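Local coordinates for protein D-lactate dehydrogenase (Fermentative) (Pseudomonas aeruginosa, PDB 6ABJ) that probably catalyses the NADH-dependent interconversion of pyruvate and D-lactate as a tetrameric, fermentative member of the D-isomer specific 2-hydroxyacid dehydrogenase family, at residues G83-V88 / L106-V111; V111-Y116 / D325-N330; K161-I166 / F182-L187. All coordinates share one frame; numbering follows the deposited sequence.

Interaction 1: residues G83-V88 / L106-V111; sequences GGTRLV and LGLPVV
Leu87 and Leu108 both hold CG anti to the backbone N (chi1 173° and -168°), and their second torsions then set CD1 of each against the other segment. CD1 of Leu108 presses on the peptide after Arg86, 3.4 Å from Arg86 C. CD1 of Leu87 likewise meets backbone, 3.6 Å from Pro109 O, while its side chain crosses the proline ring at about a right angle with CD1 4.0 Å from Pro109 CG. Val88 crosses Leu108 at a similar angle, its CG2 touching Leu108 CG.

The backbones meet as two parallel strands, paired through Val88 and Val110. Val88 N donates to Pro109 O at 3.1 Å in a nearly straight bond (171°), and Val111 N returns one to Val88 O, also at 3.1 Å. That carbonyl oxygen takes a second, softer contact from the CA-H of Val110, with CA to O at 3.4 Å. A proline has no N-H to continue the ladder backward, and Arg86 O therefore meets ring carbon CD of Pro109 in a tight 3.0 Å approach.

This is a beta-alpha-beta unit: strand 87-90, helix 100-105 and the short strand 110-111, which forms one margin of a five-stranded parallel sheet within the chain. Each segment follows a helix that ends in a Schellman motif, at Gly84 after helix 74-82 and at Gly107 after helix 100-105.

Polar ends nearby are engaged with the chain just ahead of strand 63-66, where Thr85 OG1 bonds to Phe61 O and Arg86 NH1 makes a salt bridge to Glu62. Trp334 of helix 317-335 lies against Leu87 and Pro109, and Leu72 packs on Val88.

Interaction 2: residues V111-Y116 / D325-N330; sequences VHVPAY and DTTLDN. With ACT (acetate ion), chain D.
Asn330, with CG anti to the carbonyl carbon (chi1 -72°), reaches from helix 317-335 to the backbone of His112, its ND2 lying 2.9 Å from His112 O in a bond that is weak because the N-H is bent well away from the acceptor (128°). Beside it, CB of Asn330 sits 3.9 Å from Val111 CG2, the two side chains sliding past each other in opposite directions. One helical turn earlier, Pro114 and Thr326 meet tip to tip, CD to CG2 at 4.0 Å, and Val113 places its CG2 3.6 Å from Thr327 OG1.

The segment 111-116 leads from the end strand of the first sheet toward helix 118-134, and helix 317-335 is the last of the chain. As in other D-isomer specific 2-hydroxyacid dehydrogenases, these two helices probably run between the two domains; this contact ties the loop entering one to the other.

Further out, Asn330 OD1 is bonded to Asn341 ND2, which helps fix the amide's rotation, while the hydroxyls of Thr326 and Thr327 turn back to Ala322 O and Ile323 O. Tyr116 stacks on Phe314, an NADH-binding residue, and its OH donates to OXT of an acetate at 2.6 Å; the ion, probably from the crystallisation liquor, is also held by Gly94 N.

Interaction 3: residues K161-I166 / F182-L187; sequences KRVGVI and FGCELL
Arg162 and Glu185 form the charged pair of this contact, lying side by side and pointing the same way out of the sheet. The glutamate is extended, with CG anti to the backbone N, and its OE1 accepts from Arg162 NE at 3.2 Å. The N-H points almost directly at the oxygen (176°) within the guanidinium plane, yet it arrives from above the carboxylate, 52° out of that plane, and the two flat groups stand 89° apart.

Backbone hydrogen bonds form a regular parallel ladder, in which Glu185 and Leu187 each use both N and O. Glu185 N donates to Lys161 O at 2.8 Å, and Glu185 O accepts from Val163 N. One step on, Leu187 N donates to Val163 O at 2.8 Å, and Leu187 O accepts from Val165 N. Leu187 O also receives the CA-H of Gly164, with CA to O at 3.3 Å.

Apolar contacts occupy the other face. Val163 CG2 touches Cys184 CB at 3.7 Å, and Val165 CG2 meets Leu186 CD1 at 3.6 Å.

Strands 162-166 and 185-189, joined by helix 170-181, make the first beta-alpha-beta unit of the Rossmann fold. The turn after Ile166 carries a probable GxGxxG motif (Gly167, Gly169, Gly172), and the second strand runs into Asp190, which binds NADH. Helix 170-181 packs over the valine face through Phe175 and Ala176, and Glu213 of helix 207-213 touches Leu187 on the other. Strand 216-219 pairs with the far edge of strand 162-166, while strand 203-204 flanks strand 185-189.

Overall arrangement
From the N terminus, interaction 1 closes first, bringing 106-111 back to 83-88 across 17 residues and finishing one margin of the first parallel sheet. Val111 is shared with interaction 2, which starts there and does not close until 325-330, so that 208 residues, including the central sheet of the NAD-binding region, lie in its loop. Interaction 3 is nested inside that loop, linking 161-166 with 182-187 over 15 residues. Its centre is about 32 Å from that of interaction 2 and about 45 Å from that of interaction 1. Thus the two local parallel pairings each belong to a separate parallel sheet, and the long-range contact joins helix 317-335 to the chain leaving the first.

Interaction 1: residues G83-V88 / L106-V111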
loop_
_atom_site.group_PDB
_atom_site.type_symbol
_atom_site.label_atom_id
_atom_site.label_comp_id
_atom_site.label_asym_id
_atom_site.label_seq_id
_atom_site.Cartn_x
_atom_site.Cartn_y
_atom_site.Cartn_z
ATOM N N GLY B 83 31.376 -29.930 -17.025
ATOM C CA GLY B 83 32.213 -29.021 -16.264
ATOM C C GLY B 83 32.769 -29.569 -14.961
ATOM O O GLY B 83 33.465 -28.837 -14.249
ATOM N N GLY B 84 32.419 -30.813 -14.606
ATOM C CA GLY B 84 33.025 -31.530 -13.458
ATOM C C GLY B 84 32.250 -31.463 -12.142
ATOM O O GLY B 84 32.789 -31.761 -11.059
ATOM N N THR B 85 30.976 -31.064 -12.225
ATOM C CA THR B 85 30.128 -31.078 -11.046
ATOM C C THR B 85 29.730 -32.497 -10.779
ATOM O O THR B 85 29.378 -33.224 -11.714
ATOM C CB THR B 85 28.915 -30.154 -11.234
ATOM O OG1 THR B 85 29.388 -28.811 -11.331
ATOM C CG2 THR B 85 27.953 -30.299 -10.093
ATOM N N ARG B 86 29.823 -32.940 -9.526
ATOM C CA ARG B 86 29.579 -34.365 -9.226
ATOM C C ARG B 86 28.366 -34.614 -8.347
ATOM O O ARG B 86 27.901 -35.739 -8.260
ATOM C CB ARG B 86 30.824 -35.042 -8.600
ATOM C CG ARG B 86 32.066 -35.126 -9.502
ATOM C CD ARG B 86 33.268 -35.696 -8.711
ATOM N NE ARG B 86 32.982 -37.029 -8.114
ATOM C CZ ARG B 86 33.399 -37.450 -6.905
ATOM N NH1 ARG B 86 34.190 -36.709 -6.123
ATOM N NH2 ARG B 86 33.023 -38.644 -6.468
ATOM N N LEU B 87 27.793 -33.555 -7.755
ATOM C CA LEU B 87 26.592 -33.690 -6.951
ATOM C C LEU B 87 25.721 -32.398 -7.061
ATOM O O LEU B 87 26.245 -31.297 -7.026
ATOM C CB LEU B 87 26.958 -33.942 -5.487
ATOM C CG LEU B 87 25.818 -33.950 -4.468
ATOM C CD1 LEU B 87 24.908 -35.166 -4.519
ATOM C CD2 LEU B 87 26.424 -33.808 -3.095
ATOM N N VAL B 88 24.411 -32.611 -7.180
ATOM C CA VAL B 88 23.434 -31.538 -7.108
ATOM C C VAL B 88 22.715 -31.685 -5.774
ATOM O O VAL B 88 22.061 -32.678 -5.544
ATOM C CB VAL B 88 22.382 -31.715 -8.243
ATOM C CG1 VAL B 88 21.255 -30.666 -8.118
ATOM C CG2 VAL B 88 23.046 -31.620 -9.610
ATOM N N LEU B 106 23.367 -39.317 -16.639
ATOM C CA LEU B 106 24.630 -38.584 -16.591
ATOM C C LEU B 106 25.471 -38.948 -15.382
ATOM O O LEU B 106 26.598 -38.464 -15.237
ATOM C CB LEU B 106 24.352 -37.096 -16.588
ATOM C CG LEU B 106 23.909 -36.516 -17.952
ATOM C CD1 LEU B 106 23.199 -35.172 -17.739
ATOM C CD2 LEU B 106 25.073 -36.342 -18.924
ATOM N N GLY B 107 24.944 -39.804 -14.528
ATOM C CA GLY B 107 25.661 -40.170 -13.328
ATOM C C GLY B 107 25.851 -38.990 -12.393
ATOM O O GLY B 107 26.926 -38.791 -11.837
ATOM N N LEU B 108 24.787 -38.187 -12.208
ATOM C CA LEU B 108 24.876 -37.021 -11.346
ATOM C C LEU B 108 23.799 -37.140 -10.259
ATOM O O LEU B 108 22.630 -36.932 -10.554
ATOM C CB LEU B 108 24.632 -35.792 -12.220
ATOM C CG LEU B 108 24.906 -34.397 -11.737
ATOM C CD1 LEU B 108 26.144 -34.297 -10.878
ATOM C CD2 LEU B 108 25.037 -33.497 -12.962
ATOM N N PRO B 109 24.186 -37.495 -9.013
ATOM C CA PRO B 109 23.186 -37.799 -7.983
ATOM C C PRO B 109 22.535 -36.507 -7.458
ATOM O O PRO B 109 23.097 -35.417 -7.625
ATOM C CB PRO B 109 23.976 -38.512 -6.886
ATOM C CG PRO B 109 25.405 -38.123 -7.111
ATOM C CD PRO B 109 25.565 -37.674 -8.532
ATOM N N VAL B 110 21.329 -36.654 -6.939
ATOM C CA VAL B 110 20.541 -35.531 -6.488
ATOM C C VAL B 110 20.141 -35.840 -5.075
ATOM O O VAL B 110 19.683 -36.935 -4.791
ATOM C CB VAL B 110 19.277 -35.355 -7.366
ATOM C CG1 VAL B 110 18.404 -34.264 -6.760
ATOM C CG2 VAL B 110 19.683 -34.973 -8.798
ATOM N N VAL B 111 20.366 -34.912 -4.168
ATOM C CA VAL B 111 19.867 -35.069 -2.815
ATOM C C VAL B 111 18.935 -33.886 -2.451
ATOM O O VAL B 111 18.991 -32.851 -3.086
ATOM C CB VAL B 111 21.018 -35.176 -1.805
ATOM C CG1 VAL B 111 21.707 -36.533 -2.039
ATOM C CG2 VAL B 111 21.935 -33.983 -1.874
#

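Interaction 2: residues V111-Y116 / D325-N330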
loop_
_atom_site.group_PDB
_atom_site.type_symbol
_atom_site.label_atom_id
_atom_site.label_comp_id
_atom_site.label_asym_id
_atom_site.label_seq_id
_atom_site.Cartn_x
_atom_site.Cartn_y
_atom_site.Cartn_z
ATOM N N VAL B 111 20.366 -34.912 -4.168
ATOM C CA VAL B 111 19.867 -35.069 -2.815
ATOM C C VAL B 111 18.935 -33.886 -2.451
ATOM O O VAL B 111 18.991 -32.851 -3.086
ATOM C CB VAL B 111 21.018 -35.176 -1.805
ATOM C CG1 VAL B 111 21.707 -36.533 -2.039
ATOM C CG2 VAL B 111 21.935 -33.983 -1.874
ATOM N N HIS B 112 18.145 -34.062 -1.418
ATOM C CA HIS B 112 17.205 -33.007 -0.998
ATOM C C HIS B 112 16.886 -33.062 0.485
ATOM O O HIS B 112 17.345 -33.942 1.213
ATOM C CB HIS B 112 15.932 -33.175 -1.802
ATOM C CG HIS B 112 15.003 -34.223 -1.291
ATOM N ND1 HIS B 112 13.634 -34.118 -1.452
ATOM C CD2 HIS B 112 15.226 -35.436 -0.741
ATOM C CE1 HIS B 112 13.064 -35.210 -0.962
ATOM N NE2 HIS B 112 14.003 -36.015 -0.506
ATOM N N VAL B 113 16.085 -32.092 0.929
ATOM C CA VAL B 113 15.572 -32.025 2.280
ATOM C C VAL B 113 14.267 -32.811 2.310
ATOM O O VAL B 113 13.332 -32.458 1.577
ATOM C CB VAL B 113 15.359 -30.535 2.674
ATOM C CG1 VAL B 113 14.816 -30.470 4.092
ATOM C CG2 VAL B 113 16.672 -29.793 2.532
ATOM N N PRO B 114 14.149 -33.841 3.188
ATOM C CA PRO B 114 12.978 -34.680 3.120
ATOM C C PRO B 114 11.688 -33.984 3.566
ATOM O O PRO B 114 10.640 -34.337 3.066
ATOM C CB PRO B 114 13.292 -35.842 4.060
ATOM C CG PRO B 114 14.404 -35.384 4.934
ATOM C CD PRO B 114 15.054 -34.197 4.293
ATOM N N ALA B 115 11.771 -33.042 4.508
ATOM C CA ALA B 115 10.575 -32.395 5.122
ATOM C C ALA B 115 11.005 -31.089 5.796
ATOM O O ALA B 115 12.095 -31.024 6.324
ATOM C CB ALA B 115 9.976 -33.288 6.172
ATOM N N TYR B 116 10.129 -30.070 5.800
ATOM C CA TYR B 116 10.392 -28.825 6.480
ATOM C C TYR B 116 9.929 -28.912 7.914
ATOM O O TYR B 116 9.078 -29.740 8.242
ATOM C CB TYR B 116 9.647 -27.693 5.772
ATOM C CG TYR B 116 10.118 -27.446 4.341
ATOM C CD1 TYR B 116 11.442 -27.153 4.080
ATOM C CD2 TYR B 116 9.243 -27.546 3.256
ATOM C CE1 TYR B 116 11.882 -26.919 2.792
ATOM C CE2 TYR B 116 9.710 -27.358 1.967
ATOM C CZ TYR B 116 11.025 -27.039 1.756
ATOM O OH TYR B 116 11.497 -26.829 0.479
ATOM N N ASP B 325 21.602 -27.568 7.835
ATOM C CA ASP B 325 22.221 -28.715 8.515
ATOM C C ASP B 325 21.966 -30.001 7.707
ATOM O O ASP B 325 22.859 -30.806 7.462
ATOM C CB ASP B 325 21.573 -28.916 9.906
ATOM C CG ASP B 325 21.940 -27.847 10.917
ATOM O OD1 ASP B 325 22.763 -26.977 10.658
ATOM O OD2 ASP B 325 21.385 -27.904 12.017
ATOM N N THR B 326 20.714 -30.206 7.315
ATOM C CA THR B 326 20.331 -31.341 6.541
ATOM C C THR B 326 21.093 -31.354 5.213
ATOM O O THR B 326 21.665 -32.397 4.827
ATOM C CB THR B 326 18.817 -31.417 6.373
ATOM O OG1 THR B 326 18.272 -31.782 7.662
ATOM C CG2 THR B 326 18.467 -32.487 5.419
ATOM N N THR B 327 21.167 -30.209 4.536
ATOM C CA THR B 327 21.787 -30.167 3.211
ATOM C C THR B 327 23.327 -30.425 3.315
ATOM O O THR B 327 23.869 -31.209 2.541
ATOM C CB THR B 327 21.488 -28.829 2.548
ATOM O OG1 THR B 327 20.056 -28.712 2.384
ATOM C CG2 THR B 327 22.181 -28.689 1.213
ATOM N N LEU B 328 24.000 -29.790 4.278
ATOM C CA LEU B 328 25.420 -30.021 4.489
ATOM C C LEU B 328 25.695 -31.478 4.931
ATOM O O LEU B 328 26.641 -32.120 4.417
ATOM C CB LEU B 328 26.015 -28.976 5.458
ATOM C CG LEU B 328 25.976 -27.524 4.930
ATOM C CD1 LEU B 328 26.806 -26.565 5.765
ATOM C CD2 LEU B 328 26.396 -27.407 3.477
ATOM N N ASP B 329 24.859 -32.023 5.822
ATOM C CA ASP B 329 24.964 -33.439 6.167
ATOM C C ASP B 329 24.762 -34.334 4.952
ATOM O O ASP B 329 25.466 -35.352 4.814
ATOM C CB ASP B 329 24.013 -33.843 7.297
ATOM C CG ASP B 329 24.447 -33.298 8.672
ATOM O OD1 ASP B 329 25.617 -32.811 8.824
ATOM O OD2 ASP B 329 23.629 -33.406 9.622
ATOM N N ASN B 330 23.799 -34.006 4.088
ATOM C CA ASN B 330 23.586 -34.791 2.869
ATOM C C ASN B 330 24.853 -34.815 2.009
ATOM O O ASN B 330 25.178 -35.824 1.362
ATOM C CB ASN B 330 22.428 -34.257 1.993
ATOM C CG ASN B 330 21.075 -34.499 2.576
ATOM O OD1 ASN B 330 20.873 -35.312 3.483
ATOM N ND2 ASN B 330 20.079 -33.764 2.024
HETATM C C ACT D . 9.644 -26.594 -2.380
HETATM O O ACT D . 8.918 -26.925 -3.342
HETATM O OXT ACT D . 10.067 -27.427 -1.550
HETATM C CH3 ACT D . 10.019 -25.150 -2.216
#

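Interaction 3: residues K161-I166 / F182-L187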
loop_
_atom_site.group_PDB
_atom_site.type_symbol
_atom_site.label_atom_id
_atom_site.label_comp_id
_atom_site.label_asym_id
_atom_site.label_seq_id
_atom_site.Cartn_x
_atom_site.Cartn_y
_atom_site.Cartn_z
ATOM N N LYS B 161 -14.914 -22.769 17.268
ATOM C CA LYS B 161 -15.106 -23.065 15.852
ATOM C C LYS B 161 -14.563 -24.466 15.489
ATOM O O LYS B 161 -13.682 -25.014 16.162
ATOM C CB LYS B 161 -14.421 -22.021 14.951
ATOM C CG LYS B 161 -14.929 -20.603 15.095
ATOM C CD LYS B 161 -16.432 -20.533 14.795
ATOM C CE LYS B 161 -17.046 -19.135 14.868
ATOM N NZ LYS B 161 -16.751 -18.471 16.166
ATOM N N ARG B 162 -15.137 -25.045 14.439
ATOM C CA ARG B 162 -14.694 -26.342 13.928
ATOM C C ARG B 162 -13.586 -26.142 12.931
ATOM O O ARG B 162 -13.765 -25.401 11.957
ATOM C CB ARG B 162 -15.877 -27.049 13.241
ATOM C CG ARG B 162 -16.895 -27.466 14.291
ATOM C CD ARG B 162 -18.276 -27.741 13.758
ATOM N NE ARG B 162 -19.092 -27.965 14.951
ATOM C CZ ARG B 162 -20.417 -27.919 14.959
ATOM N NH1 ARG B 162 -21.076 -27.663 13.836
ATOM N NH2 ARG B 162 -21.084 -28.198 16.082
ATOM N N VAL B 163 -12.465 -26.804 13.159
ATOM C CA VAL B 163 -11.307 -26.691 12.353
ATOM C C VAL B 163 -11.037 -28.085 11.796
ATOM O O VAL B 163 -10.834 -29.019 12.554
ATOM C CB VAL B 163 -10.141 -26.220 13.189
ATOM C CG1 VAL B 163 -8.854 -26.244 12.383
ATOM C CG2 VAL B 163 -10.365 -24.802 13.720
ATOM N N GLY B 164 -11.041 -28.200 10.482
ATOM C CA GLY B 164 -10.856 -29.476 9.817
ATOM C C GLY B 164 -9.474 -29.590 9.225
ATOM O O GLY B 164 -9.059 -28.810 8.348
ATOM N N VAL B 165 -8.764 -30.617 9.689
ATOM C CA VAL B 165 -7.411 -30.888 9.287
ATOM C C VAL B 165 -7.389 -32.039 8.328
ATOM O O VAL B 165 -7.745 -33.200 8.708
ATOM C CB VAL B 165 -6.589 -31.243 10.503
ATOM C CG1 VAL B 165 -5.121 -31.404 10.113
ATOM C CG2 VAL B 165 -6.783 -30.197 11.579
ATOM N N ILE B 166 -7.003 -31.751 7.100
ATOM C CA ILE B 166 -6.923 -32.754 6.094
ATOM C C ILE B 166 -5.456 -33.196 5.980
ATOM O O ILE B 166 -4.604 -32.492 5.427
ATOM C CB ILE B 166 -7.472 -32.231 4.767
ATOM C CG1 ILE B 166 -8.970 -31.947 4.955
ATOM C CG2 ILE B 166 -7.313 -33.255 3.621
ATOM C CD1 ILE B 166 -9.563 -31.288 3.755
ATOM N N PHE B 182 -6.487 -22.993 21.125
ATOM C CA PHE B 182 -7.407 -21.867 20.994
ATOM C C PHE B 182 -8.821 -22.293 21.466
ATOM O O PHE B 182 -9.725 -21.466 21.552
ATOM C CB PHE B 182 -7.488 -21.409 19.519
ATOM C CG PHE B 182 -6.357 -20.564 19.030
ATOM C CD1 PHE B 182 -6.425 -19.179 19.152
ATOM C CD2 PHE B 182 -5.305 -21.108 18.324
ATOM C CE1 PHE B 182 -5.385 -18.386 18.698
ATOM C CE2 PHE B 182 -4.252 -20.278 17.828
ATOM C CZ PHE B 182 -4.322 -18.935 17.995
ATOM N N GLY B 183 -9.017 -23.591 21.782
ATOM C CA GLY B 183 -10.363 -24.054 22.147
ATOM C C GLY B 183 -11.235 -24.358 20.942
ATOM O O GLY B 183 -12.462 -24.277 21.010
ATOM N N CYS B 184 -10.592 -24.675 19.820
ATOM C CA CYS B 184 -11.343 -25.053 18.647
ATOM C C CYS B 184 -11.763 -26.515 18.825
ATOM O O CYS B 184 -11.115 -27.285 19.534
ATOM C CB CYS B 184 -10.475 -24.916 17.421
ATOM S SG CYS B 184 -9.906 -23.225 17.132
ATOM N N GLU B 185 -12.806 -26.873 18.107
ATOM C CA GLU B 185 -13.245 -28.247 18.014
ATOM C C GLU B 185 -12.563 -28.808 16.781
ATOM O O GLU B 185 -12.874 -28.379 15.641
ATOM C CB GLU B 185 -14.758 -28.270 17.847
ATOM C CG GLU B 185 -15.331 -29.677 17.760
ATOM C CD GLU B 185 -16.822 -29.740 17.547
ATOM O OE1 GLU B 185 -17.570 -28.753 17.642
ATOM O OE2 GLU B 185 -17.226 -30.854 17.236
ATOM N N LEU B 186 -11.683 -29.793 16.981
ATOM C CA LEU B 186 -10.885 -30.355 15.899
ATOM C C LEU B 186 -11.507 -31.557 15.151
ATOM O O LEU B 186 -11.841 -32.566 15.797
ATOM C CB LEU B 186 -9.567 -30.827 16.412
ATOM C CG LEU B 186 -8.443 -29.794 16.332
ATOM C CD1 LEU B 186 -8.036 -29.509 14.911
ATOM C CD2 LEU B 186 -8.870 -28.521 17.010
ATOM N N LEU B 187 -11.601 -31.444 13.822
ATOM C CA LEU B 187 -12.071 -32.492 12.912
ATOM C C LEU B 187 -10.919 -32.868 12.027
ATOM O O LEU B 187 -10.054 -32.061 11.693
ATOM C CB LEU B 187 -13.248 -32.046 12.065
ATOM C CG LEU B 187 -14.380 -31.358 12.811
ATOM C CD1 LEU B 187 -15.449 -30.982 11.843
ATOM C CD2 LEU B 187 -14.951 -32.193 13.918
#